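Local coordinates for PAAR motif family protein (Pseudomonas aeruginosa, PDB 6XRF) that probably acts as a PAAR-tipped effector of type VI secretion, of which this chain is the short hydrophobic, helical N-terminal part, at residues C[17-22]-C[26-31]; C[33-38]-C[49-54]. One frame throughout, in Å; residues are numbered along the deposited sequence.

Interaction 1: C[17-22]-C[26-31]; sequences FGVAAM and AVAGAL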
ATOM      1  N   PHE C  17     -11.724   6.162  -5.252  1.00 49.60           N
ATOM      2  CA  PHE C  17     -11.926   4.790  -5.689  1.00 48.69           C
ATOM      3  C   PHE C  17     -10.822   3.852  -5.215  1.00 45.92           C
ATOM      4  O   PHE C  17     -10.646   2.774  -5.791  1.00 45.41           O
ATOM      5  CB  PHE C  17     -12.037   4.736  -7.216  1.00 52.01           C
ATOM      6  CG  PHE C  17     -13.177   5.543  -7.769  1.00 56.01           C
ATOM      7  CD1 PHE C  17     -14.479   5.283  -7.375  1.00 58.78           C
ATOM      8  CD2 PHE C  17     -12.948   6.550  -8.689  1.00 57.87           C
ATOM      9  CE1 PHE C  17     -15.532   6.019  -7.880  1.00 61.30           C
ATOM     10  CE2 PHE C  17     -13.998   7.289  -9.201  1.00 61.19           C
ATOM     11  CZ  PHE C  17     -15.293   7.022  -8.795  1.00 62.58           C
ATOM     12  N   GLY C  18     -10.074   4.238  -4.183  1.00 45.12           N
ATOM     13  CA  GLY C  18      -9.138   3.316  -3.575  1.00 45.45           C
ATOM     14  C   GLY C  18      -9.841   2.217  -2.800  1.00 45.43           C
ATOM     15  O   GLY C  18     -10.978   2.359  -2.348  1.00 44.67           O
ATOM     16  N   VAL C  19      -9.140   1.090  -2.639  1.00 45.57           N
ATOM     17  CA  VAL C  19      -9.747  -0.072  -1.995  1.00 45.97           C
ATOM     18  C   VAL C  19     -10.201   0.279  -0.584  1.00 46.71           C
ATOM     19  O   VAL C  19     -11.369   0.094  -0.222  1.00 48.19           O
ATOM     20  CB  VAL C  19      -8.767  -1.259  -1.983  1.00 46.38           C
ATOM     21  CG1 VAL C  19      -9.512  -2.537  -1.641  1.00 48.97           C
ATOM     22  CG2 VAL C  19      -8.065  -1.406  -3.317  1.00 48.11           C
ATOM     23  N   ALA C  20      -9.284   0.796   0.236  1.00 46.22           N
ATOM     24  CA  ALA C  20      -9.618   1.139   1.614  1.00 48.60           C
ATOM     25  C   ALA C  20     -10.755   2.148   1.712  1.00 50.64           C
ATOM     26  O   ALA C  20     -11.320   2.322   2.798  1.00 51.13           O
ATOM     27  CB  ALA C  20      -8.377   1.691   2.325  1.00 49.08           C
ATOM     28  N   ALA C  21     -11.106   2.813   0.607  1.00 51.83           N
ATOM     29  CA  ALA C  21     -12.154   3.824   0.623  1.00 53.79           C
ATOM     30  C   ALA C  21     -13.535   3.261   0.323  1.00 57.36           C
ATOM     31  O   ALA C  21     -14.537   3.835   0.766  1.00 59.73           O
ATOM     32  CB  ALA C  21     -11.841   4.927  -0.395  1.00 51.17           C
ATOM     33  N   MET C  22     -13.615   2.150  -0.413  1.00 57.56           N
ATOM     34  CA  MET C  22     -14.893   1.661  -0.905  1.00 58.97           C
ATOM     35  C   MET C  22     -15.426   0.453  -0.148  1.00 61.37           C
ATOM     36  O   MET C  22     -16.627   0.174  -0.239  1.00 63.85           O
ATOM     37  CB  MET C  22     -14.787   1.274  -2.385  1.00 58.42           C
ATOM     38  CG  MET C  22     -14.022   2.244  -3.256  1.00 59.09           C
ATOM     39  SD  MET C  22     -13.346   1.350  -4.671  1.00 58.34           S
ATOM     40  CE  MET C  22     -14.840   0.668  -5.375  1.00 57.84           C
ATOM     41  N   ALA C  26     -11.843  -5.414   6.878  1.00 45.68           N
ATOM     42  CA  ALA C  26     -11.560  -6.828   6.655  1.00 42.72           C
ATOM     43  C   ALA C  26     -11.561  -7.167   5.169  1.00 40.12           C
ATOM     44  O   ALA C  26     -10.736  -7.963   4.705  1.00 39.50           O
ATOM     45  CB  ALA C  26     -12.584  -7.690   7.390  1.00 45.40           C
ATOM     46  N   VAL C  27     -12.479  -6.570   4.407  1.00 39.68           N
ATOM     47  CA  VAL C  27     -12.618  -6.920   2.997  1.00 39.16           C
ATOM     48  C   VAL C  27     -11.448  -6.373   2.187  1.00 40.76           C
ATOM     49  O   VAL C  27     -10.857  -7.083   1.366  1.00 40.28           O
ATOM     50  CB  VAL C  27     -13.970  -6.414   2.460  1.00 38.92           C
ATOM     51  CG1 VAL C  27     -14.123  -6.746   0.979  1.00 38.05           C
ATOM     52  CG2 VAL C  27     -15.118  -7.008   3.284  1.00 40.85           C
ATOM     53  N   ALA C  28     -11.088  -5.106   2.408  1.00 40.52           N
ATOM     54  CA  ALA C  28      -9.969  -4.523   1.671  1.00 41.70           C
ATOM     55  C   ALA C  28      -8.693  -5.336   1.879  1.00 41.91           C
ATOM     56  O   ALA C  28      -7.959  -5.624   0.926  1.00 40.89           O
ATOM     57  CB  ALA C  28      -9.755  -3.067   2.096  1.00 38.76           C
ATOM     58  N   GLY C  29      -8.408  -5.709   3.129  1.00 44.72           N
ATOM     59  CA  GLY C  29      -7.249  -6.545   3.387  1.00 45.65           C
ATOM     60  C   GLY C  29      -7.329  -7.874   2.661  1.00 45.55           C
ATOM     61  O   GLY C  29      -6.334  -8.360   2.116  1.00 45.16           O
ATOM     62  N   ALA C  30      -8.522  -8.474   2.632  1.00 46.62           N
ATOM     63  CA  ALA C  30      -8.694  -9.760   1.969  1.00 45.79           C
ATOM     64  C   ALA C  30      -8.536  -9.630   0.460  1.00 42.22           C
ATOM     65  O   ALA C  30      -7.920 -10.490  -0.181  1.00 42.71           O
ATOM     66  CB  ALA C  30     -10.062 -10.346   2.315  1.00 47.85           C
ATOM     67  N   LEU C  31      -9.087  -8.567  -0.128  1.00 42.29           N
ATOM     68  CA  LEU C  31      -8.953  -8.375  -1.570  1.00 42.81           C
ATOM     69  C   LEU C  31      -7.502  -8.104  -1.955  1.00 40.45           C
ATOM     70  O   LEU C  31      -7.004  -8.658  -2.943  1.00 34.22           O
ATOM     71  CB  LEU C  31      -9.860  -7.235  -2.031  1.00 43.81           C
ATOM     72  CG  LEU C  31     -11.352  -7.442  -1.754  1.00 47.37           C
ATOM     73  CD1 LEU C  31     -12.190  -6.341  -2.392  1.00 47.99           C
ATOM     74  CD2 LEU C  31     -11.822  -8.810  -2.236  1.00 50.31           C
TER

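Interaction 2: C[33-38]-C[49-54]; sequences GAAVVA and VILAGS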
ATOM      1  N   GLY C  33      -4.965  -9.139  -0.326  1.00 40.69           N
ATOM      2  CA  GLY C  33      -4.217 -10.362  -0.087  1.00 41.26           C
ATOM      3  C   GLY C  33      -4.349 -11.365  -1.217  1.00 39.43           C
ATOM      4  O   GLY C  33      -3.401 -12.093  -1.524  1.00 37.80           O
ATOM      5  N   ALA C  34      -5.524 -11.422  -1.847  1.00 39.19           N
ATOM      6  CA  ALA C  34      -5.710 -12.326  -2.975  1.00 40.45           C
ATOM      7  C   ALA C  34      -4.945 -11.841  -4.197  1.00 40.90           C
ATOM      8  O   ALA C  34      -4.325 -12.640  -4.909  1.00 44.23           O
ATOM      9  CB  ALA C  34      -7.197 -12.463  -3.300  1.00 40.57           C
ATOM     10  N   ALA C  35      -4.973 -10.530  -4.454  1.00 39.67           N
ATOM     11  CA  ALA C  35      -4.328  -9.993  -5.648  1.00 37.86           C
ATOM     12  C   ALA C  35      -2.844 -10.332  -5.688  1.00 38.93           C
ATOM     13  O   ALA C  35      -2.292 -10.612  -6.761  1.00 40.01           O
ATOM     14  CB  ALA C  35      -4.527  -8.478  -5.709  1.00 34.05           C
ATOM     15  N   VAL C  36      -2.176 -10.308  -4.535  1.00 54.48           N
ATOM     16  CA  VAL C  36      -0.733 -10.521  -4.529  1.00 61.30           C
ATOM     17  C   VAL C  36      -0.408 -11.983  -4.802  1.00 69.34           C
ATOM     18  O   VAL C  36       0.599 -12.300  -5.448  1.00 73.31           O
ATOM     19  CB  VAL C  36      -0.121 -10.049  -3.198  1.00 60.79           C
ATOM     20  CG1 VAL C  36       1.385 -10.259  -3.217  1.00 65.20           C
ATOM     21  CG2 VAL C  36      -0.462  -8.593  -2.942  1.00 58.95           C
ATOM     22  N   VAL C  37      -1.244 -12.901  -4.312  1.00 72.54           N
ATOM     23  CA  VAL C  37      -0.980 -14.316  -4.542  1.00 78.62           C
ATOM     24  C   VAL C  37      -1.331 -14.733  -5.964  1.00 80.56           C
ATOM     25  O   VAL C  37      -0.794 -15.732  -6.461  1.00 83.82           O
ATOM     26  CB  VAL C  37      -1.747 -15.192  -3.537  1.00 77.22           C
ATOM     27  CG1 VAL C  37      -1.318 -16.644  -3.672  1.00 81.86           C
ATOM     28  CG2 VAL C  37      -1.527 -14.696  -2.117  1.00 75.59           C
ATOM     29  N   ALA C  38      -2.216 -14.001  -6.634  1.00 78.65           N
ATOM     30  CA  ALA C  38      -2.554 -14.286  -8.024  1.00 83.14           C
ATOM     31  C   ALA C  38      -1.586 -13.571  -8.966  1.00 85.80           C
ATOM     32  O   ALA C  38      -1.708 -12.367  -9.205  1.00 84.28           O
ATOM     33  CB  ALA C  38      -3.985 -13.874  -8.319  1.00 80.93           C
ATOM     34  N   VAL C  49      -2.637  -3.526  -5.617  1.00 41.99           N
ATOM     35  CA  VAL C  49      -3.638  -2.634  -5.039  1.00 39.56           C
ATOM     36  C   VAL C  49      -4.689  -2.266  -6.079  1.00 37.55           C
ATOM     37  O   VAL C  49      -5.883  -2.169  -5.768  1.00 36.30           O
ATOM     38  CB  VAL C  49      -2.952  -1.388  -4.447  1.00 40.70           C
ATOM     39  CG1 VAL C  49      -3.976  -0.428  -3.869  1.00 40.01           C
ATOM     40  CG2 VAL C  49      -1.951  -1.798  -3.372  1.00 41.65           C
ATOM     41  N   ILE C  50      -4.270  -2.071  -7.332  1.00 38.30           N
ATOM     42  CA  ILE C  50      -5.221  -1.755  -8.396  1.00 37.17           C
ATOM     43  C   ILE C  50      -6.240  -2.878  -8.545  1.00 35.50           C
ATOM     44  O   ILE C  50      -7.454  -2.644  -8.551  1.00 33.92           O
ATOM     45  CB  ILE C  50      -4.474  -1.487  -9.715  1.00 35.98           C
ATOM     46  CG1 ILE C  50      -3.949  -0.047  -9.738  1.00 37.26           C
ATOM     47  CG2 ILE C  50      -5.376  -1.742 -10.916  1.00 35.44           C
ATOM     48  CD1 ILE C  50      -2.741   0.153 -10.620  1.00 38.45           C
ATOM     49  N   LEU C  51      -5.759  -4.118  -8.666  1.00 35.67           N
ATOM     50  CA  LEU C  51      -6.664  -5.250  -8.846  1.00 36.87           C
ATOM     51  C   LEU C  51      -7.612  -5.393  -7.661  1.00 35.97           C
ATOM     52  O   LEU C  51      -8.795  -5.710  -7.838  1.00 33.46           O
ATOM     53  CB  LEU C  51      -5.849  -6.529  -9.049  1.00 37.36           C
ATOM     54  CG  LEU C  51      -6.597  -7.853  -9.209  1.00 36.62           C
ATOM     55  CD1 LEU C  51      -7.446  -7.862 -10.468  1.00 36.07           C
ATOM     56  CD2 LEU C  51      -5.594  -9.015  -9.222  1.00 36.87           C
ATOM     57  N   ALA C  52      -7.110  -5.165  -6.443  1.00 36.68           N
ATOM     58  CA  ALA C  52      -7.974  -5.203  -5.267  1.00 37.68           C
ATOM     59  C   ALA C  52      -9.144  -4.237  -5.413  1.00 38.99           C
ATOM     60  O   ALA C  52     -10.268  -4.539  -4.989  1.00 37.33           O
ATOM     61  CB  ALA C  52      -7.159  -4.878  -4.015  1.00 38.03           C
ATOM     62  N   GLY C  53      -8.898  -3.073  -6.016  1.00 38.67           N
ATOM     63  CA  GLY C  53      -9.974  -2.119  -6.232  1.00 38.06           C
ATOM     64  C   GLY C  53     -10.903  -2.515  -7.366  1.00 36.79           C
ATOM     65  O   GLY C  53     -12.113  -2.283  -7.293  1.00 35.56           O
ATOM     66  N   SER C  54     -10.358  -3.099  -8.437  1.00 37.67           N
ATOM     67  CA  SER C  54     -11.229  -3.624  -9.484  1.00 40.52           C
ATOM     68  C   SER C  54     -12.087  -4.755  -8.934  1.00 41.17           C
ATOM     69  O   SER C  54     -13.286  -4.838  -9.226  1.00 41.38           O
ATOM     70  CB  SER C  54     -10.405  -4.095 -10.682  1.00 43.71           C
ATOM     71  OG  SER C  54      -9.827  -5.369 -10.460  1.00 47.81           O
TER

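Interaction 1: C[17-22]-C[26-31]
Val19 holds its CG1 methyl anti to the backbone N (chi1 -166°), beside its own carbonyl carbon, and this rotation carries CG1 out toward Ala28 while CG2, anti to the carbonyl carbon, faces helix 45-57. CG1 lies 3.8 Å from Ala28 CB, methyl against methyl, and it also rests close to the backbone at Ala28, with CG1 of Val19 3.9 Å from CA of that alanine. Beside it the backbone of Ala20 completes the contact: Ala28 CB stands 4.2 Å from Ala20 CA, so the alanine methyl is flanked by a valine branch on one residue and main chain on the next. With so small a side chain between them, the two backbones come near, Ala20 CA and Ala28 CA being 5.7 Å apart. Leu31, one helical turn beyond Ala28, also directs its CB toward the other segment but remains at the margin of the contact.

The arrangement is helix-on-helix packing of a single short turn, 19-22, against the first half of the long helix 25-37, in an alanine- and glycine-rich sequence. Gly18 is the N-cap of the short turn, and its carbonyl starts the turn, Gly18 O accepting Ala21 N at 3.0 Å, with a weaker bond from Met22 N. The two helices are joined by so brief a connection that the chain turns back on itself almost at once.

Helix 45-57 closes one side, where Val19 packs on Ala52 and Leu31 on Ile55 and Ala56. A chain of another protein also borders the contact: polar side-chain groups of that chain hydrogen-bond Ala26 N and Ala26 O, and an aromatic residue of it packs on Leu31.

Interaction 2: C[33-38]-C[49-54]
The carbonyl oxygen of Leu51, the residue that reaches across to Ala35, accepts a hydrogen bond from the hydroxyl of Ser54, with Leu51 O 2.8 Å from Ser54 OG. The hydroxyl approaches at a C=O...O angle of 117°, well bent from the carbonyl direction, and lies tilted 16° from the carbonyl plane. The serine thus folds its polar group back onto its own helix, three residues earlier.

Across to helix 25-37 the side-chain contact is apolar. Leu51 sets CG anti to its backbone N (chi1 178°), which brings the side chain alongside Ala35 and delivers the CD2 branch to it, at 3.7 Å from Ala35 CB. CB and CG of Leu51 follow, each 4.1 Å from that same methyl, so the leucine meets the alanine with its stem as well as one branch, while CD1 leads off elsewhere. Ala35 also nears the main chain, its CB lying 4.3 Å from Ala52 N. A methyl inserted between a leucine side chain and a helix backbone lets the helices close up: Ala35 CA and Ala52 CA are 6.0 Å apart. Alanine-mediated helix-helix packing thus joins helices 25-37 and 45-57 in this helical N-terminal part of the protein.

Helix 45-57 lies in the middle of the fold. While Leu51 and Ala52 face helix 25-37, Ile50 packs on Ala5, Arg8 and Leu9 of helix 3-14, and chains of other proteins also pack on helix 25-37, with an aromatic side chain against Ala34 and apolar and polar ones against Val36.

Overall arrangement
From the N terminus, helix 3-14 leads through a loop to the short turn 19-22, which interaction 1 folds onto helix 25-37 across only three intervening residues. Farther along that helix, interaction 2 closes a longer loop, bringing helix 45-57 back to it across ten residues, two of them unmodelled. The contacts follow in series, neither nested nor crossed, and share helix 25-37, the first near its start and the second near its end. Their centres are 10 Å apart, and they meet on helix 45-57, where Leu31 CD1 lies 3.7 Å from Ala52 O. Helices 19-22, 25-37 and 45-57 thereby pack together.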